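Local coordinates for thioredoxin-like protein (Klebsiella pneumoniae subsp. pneumoniae MGH 78578, PDB 3TY1) that is of unknown function but probably binds carbohydrate and may be an aldose 1-epimerase, at residues S64-L72 against E89-N97. Sequence-based numbering, arbitrary orientation.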
loop_
_atom_site.group_PDB
_atom_site.type_symbol
_atom_site.label_atom_id
_atom_site.label_comp_id
_atom_site.label_asym_id
_atom_site.label_seq_id
_atom_site.Cartn_x
_atom_site.Cartn_y
_atom_site.Cartn_z
ATOM N N SER A 64 -4.719 -18.762 3.870
ATOM C CA SER A 64 -3.698 -17.788 3.536
ATOM C C SER A 64 -3.203 -17.015 4.755
ATOM O O SER A 64 -3.933 -16.178 5.283
ATOM C CB SER A 64 -4.203 -16.811 2.475
ATOM O OG SER A 64 -3.177 -15.869 2.257
ATOM N N PRO A 65 -1.948 -17.261 5.191
ATOM C CA PRO A 65 -1.374 -16.488 6.283
ATOM C C PRO A 65 -1.189 -15.004 5.980
ATOM O O PRO A 65 -1.170 -14.180 6.889
ATOM C CB PRO A 65 -0.019 -17.153 6.481
ATOM C CG PRO A 65 -0.274 -18.585 6.033
ATOM C CD PRO A 65 -1.090 -18.418 4.857
ATOM N N THR A 66 -1.004 -14.657 4.714
ATOM C CA THR A 66 -0.892 -13.271 4.307
ATOM C C THR A 66 -2.207 -12.524 4.500
ATOM O O THR A 66 -2.202 -11.316 4.758
ATOM C CB THR A 66 -0.474 -13.232 2.836
ATOM O OG1 THR A 66 0.736 -13.972 2.722
ATOM C CG2 THR A 66 -0.240 -11.795 2.334
ATOM N N ARG A 67 -3.330 -13.243 4.309
ATOM C CA ARG A 67 -4.678 -12.678 4.400
ATOM C C ARG A 67 -5.397 -13.162 5.669
ATOM O O ARG A 67 -6.404 -13.860 5.600
ATOM C CB ARG A 67 -5.452 -13.029 3.117
ATOM C CG ARG A 67 -4.796 -12.431 1.819
ATOM C CD ARG A 67 -5.608 -12.686 0.564
ATOM N NE ARG A 67 -6.953 -12.145 0.729
ATOM C CZ ARG A 67 -7.296 -10.863 0.748
ATOM N NH1 ARG A 67 -6.392 -9.886 0.519
ATOM N NH2 ARG A 67 -8.574 -10.556 1.017
ATOM N N GLY A 68 -4.766 -12.888 6.820
ATOM C CA GLY A 68 -5.350 -13.076 8.170
ATOM C C GLY A 68 -5.748 -14.489 8.545
ATOM O O GLY A 68 -6.569 -14.678 9.414
HETATM N N MSE A 69 -5.148 -15.469 7.876
HETATM C CA MSE A 69 -5.521 -16.882 8.029
HETATM C C MSE A 69 -6.939 -17.189 7.536
HETATM O O MSE A 69 -7.543 -18.211 7.922
HETATM C CB MSE A 69 -5.303 -17.379 9.460
HETATM C CG MSE A 69 -3.999 -17.024 10.098
HETATM SE SE MSE A 69 -2.459 -17.890 9.428
HETATM C CE MSE A 69 -2.758 -19.764 9.994
ATOM N N ASN A 70 -7.448 -16.361 6.630
ATOM C CA ASN A 70 -8.718 -16.646 5.953
ATOM C C ASN A 70 -8.618 -18.020 5.296
ATOM O O ASN A 70 -7.540 -18.421 4.792
ATOM C CB ASN A 70 -8.952 -15.652 4.791
ATOM C CG ASN A 70 -9.367 -14.251 5.219
ATOM O OD1 ASN A 70 -9.691 -13.986 6.392
ATOM N ND2 ASN A 70 -9.338 -13.306 4.223
ATOM N N LEU A 71 -9.756 -18.700 5.203
ATOM C CA LEU A 71 -9.852 -20.004 4.600
ATOM C C LEU A 71 -10.236 -19.750 3.151
ATOM O O LEU A 71 -11.246 -19.117 2.848
ATOM C CB LEU A 71 -10.879 -20.898 5.300
ATOM C CG LEU A 71 -10.777 -21.027 6.845
ATOM C CD1 LEU A 71 -11.823 -22.003 7.345
ATOM C CD2 LEU A 71 -9.367 -21.430 7.278
ATOM N N LEU A 72 -9.427 -20.265 2.240
ATOM C CA LEU A 72 -9.682 -20.028 0.816
ATOM C C LEU A 72 -10.639 -21.049 0.201
ATOM O O LEU A 72 -11.570 -20.701 -0.532
ATOM C CB LEU A 72 -8.368 -20.073 0.044
ATOM C CG LEU A 72 -7.274 -19.034 0.377
ATOM C CD1 LEU A 72 -6.214 -18.968 -0.739
ATOM C CD2 LEU A 72 -7.768 -17.682 0.633
ATOM N N GLU A 89 -6.832 -14.028 -7.870
ATOM C CA GLU A 89 -5.547 -13.980 -7.174
ATOM C C GLU A 89 -5.736 -13.933 -5.645
ATOM O O GLU A 89 -6.761 -13.467 -5.177
ATOM C CB GLU A 89 -4.814 -12.723 -7.657
ATOM C CG GLU A 89 -4.346 -12.990 -9.137
ATOM C CD GLU A 89 -3.679 -11.816 -9.825
ATOM O OE1 GLU A 89 -3.465 -10.739 -9.193
ATOM O OE2 GLU A 89 -3.407 -11.996 -11.035
ATOM N N VAL A 90 -4.719 -14.418 -4.931
ATOM C CA VAL A 90 -4.592 -14.295 -3.498
ATOM C C VAL A 90 -3.868 -12.947 -3.304
ATOM O O VAL A 90 -2.619 -12.884 -3.269
ATOM C CB VAL A 90 -3.802 -15.488 -2.912
ATOM C CG1 VAL A 90 -3.651 -15.351 -1.355
ATOM C CG2 VAL A 90 -4.489 -16.852 -3.345
ATOM N N VAL A 91 -4.661 -11.885 -3.166
ATOM C CA VAL A 91 -4.135 -10.527 -3.231
ATOM C C VAL A 91 -3.345 -10.189 -1.979
ATOM O O VAL A 91 -3.854 -10.303 -0.836
ATOM C CB VAL A 91 -5.230 -9.502 -3.516
ATOM C CG1 VAL A 91 -4.675 -8.063 -3.559
ATOM C CG2 VAL A 91 -5.999 -9.893 -4.818
ATOM N N ASN A 92 -2.087 -9.789 -2.180
ATOM C CA ASN A 92 -1.239 -9.366 -1.066
ATOM C C ASN A 92 -1.870 -8.051 -0.582
ATOM O O ASN A 92 -2.079 -7.143 -1.380
ATOM C CB ASN A 92 0.167 -9.105 -1.546
ATOM C CG ASN A 92 1.152 -8.789 -0.421
ATOM O OD1 ASN A 92 0.862 -8.010 0.484
ATOM N ND2 ASN A 92 2.381 -9.318 -0.558
ATOM N N PRO A 93 -2.167 -7.924 0.733
ATOM C CA PRO A 93 -2.760 -6.650 1.215
ATOM C C PRO A 93 -1.976 -5.361 0.875
ATOM O O PRO A 93 -2.577 -4.292 0.864
ATOM C CB PRO A 93 -2.784 -6.855 2.718
ATOM C CG PRO A 93 -3.016 -8.314 2.870
ATOM C CD PRO A 93 -2.154 -8.934 1.809
ATOM N N ALA A 94 -0.670 -5.469 0.596
ATOM C CA ALA A 94 0.136 -4.323 0.099
ATOM C C ALA A 94 -0.417 -3.668 -1.164
ATOM O O ALA A 94 -0.142 -2.497 -1.445
ATOM C CB ALA A 94 1.578 -4.753 -0.124
ATOM N N PHE A 95 -1.195 -4.418 -1.944
ATOM C CA PHE A 95 -1.809 -3.921 -3.165
ATOM C C PHE A 95 -3.292 -3.586 -3.016
ATOM O O PHE A 95 -3.975 -3.391 -4.026
ATOM C CB PHE A 95 -1.664 -4.963 -4.292
ATOM C CG PHE A 95 -0.249 -5.211 -4.680
ATOM C CD1 PHE A 95 0.519 -4.188 -5.256
ATOM C CD2 PHE A 95 0.330 -6.433 -4.474
ATOM C CE1 PHE A 95 1.846 -4.417 -5.640
ATOM C CE2 PHE A 95 1.669 -6.646 -4.812
ATOM C CZ PHE A 95 2.411 -5.641 -5.402
ATOM N N ILE A 96 -3.812 -3.549 -1.791
ATOM C CA ILE A 96 -5.227 -3.180 -1.599
ATOM C C ILE A 96 -5.239 -1.916 -0.796
ATOM O O ILE A 96 -4.516 -1.843 0.200
ATOM C CB ILE A 96 -6.011 -4.266 -0.811
ATOM C CG1 ILE A 96 -6.114 -5.546 -1.652
ATOM C CG2 ILE A 96 -7.431 -3.739 -0.379
ATOM C CD1 ILE A 96 -7.161 -6.482 -1.212
ATOM N N ASN A 97 -6.046 -0.932 -1.211
ATOM C CA ASN A 97 -6.311 0.264 -0.410
ATOM C C ASN A 97 -7.758 0.113 0.072
ATOM O O ASN A 97 -8.689 0.302 -0.707
ATOM C CB ASN A 97 -6.135 1.559 -1.228
ATOM C CG ASN A 97 -6.411 2.793 -0.409
ATOM O OD1 ASN A 97 -6.965 2.714 0.693
ATOM N ND2 ASN A 97 -5.982 3.953 -0.907
#
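The guanidinium group of Arg-67 takes Val-91 O at its edge, 16° out of its plane, while Ile-96 CD1 and Pro-93 CG approach it obliquely. Arg-67 NH1 donates to Val-91 O over 2.9 Å, with an N-H...O angle of 154°. A bend at chi3 (57°) turns the tip of the long chain toward the loop 89-97, although its CB does not point there. The same group bonds Asn-141 through NH1 and forms a salt bridge with Glu-112 through NH2, so several partners fix its rotation, and the carboxylate probably balances its charge. Arginine suits the place because its methylenes also pack: Arg-67 CD lies 3.8 Å from Val-90 CG1.

Branched Val-90 uses both methyls, CG1 also meeting Ser-64 OG at 3.7 Å and CG2 meeting Leu-72 CD1 at 3.8 Å. Serine is small enough to fit beside Val-90 CG1 while its OG bonds Lys-49 O. Thr-66 uses both branches: CG2, anti to the backbone N, presses on Pro-93 CD at a tight 3.5 Å, while OG1 bonds Lys-49 N. Just before the proline, Asn-92 OD1 accepts from Ala-94 N (3.0 Å), forming an Asx turn that leads into the short 3-10 segment 93-94. The contact thus packs a loop against the connection between antiparallel strands 60-64 and 70-76, which includes a type I' turn, in the beta-rich supersandwich fold of galactose mutarotase relatives.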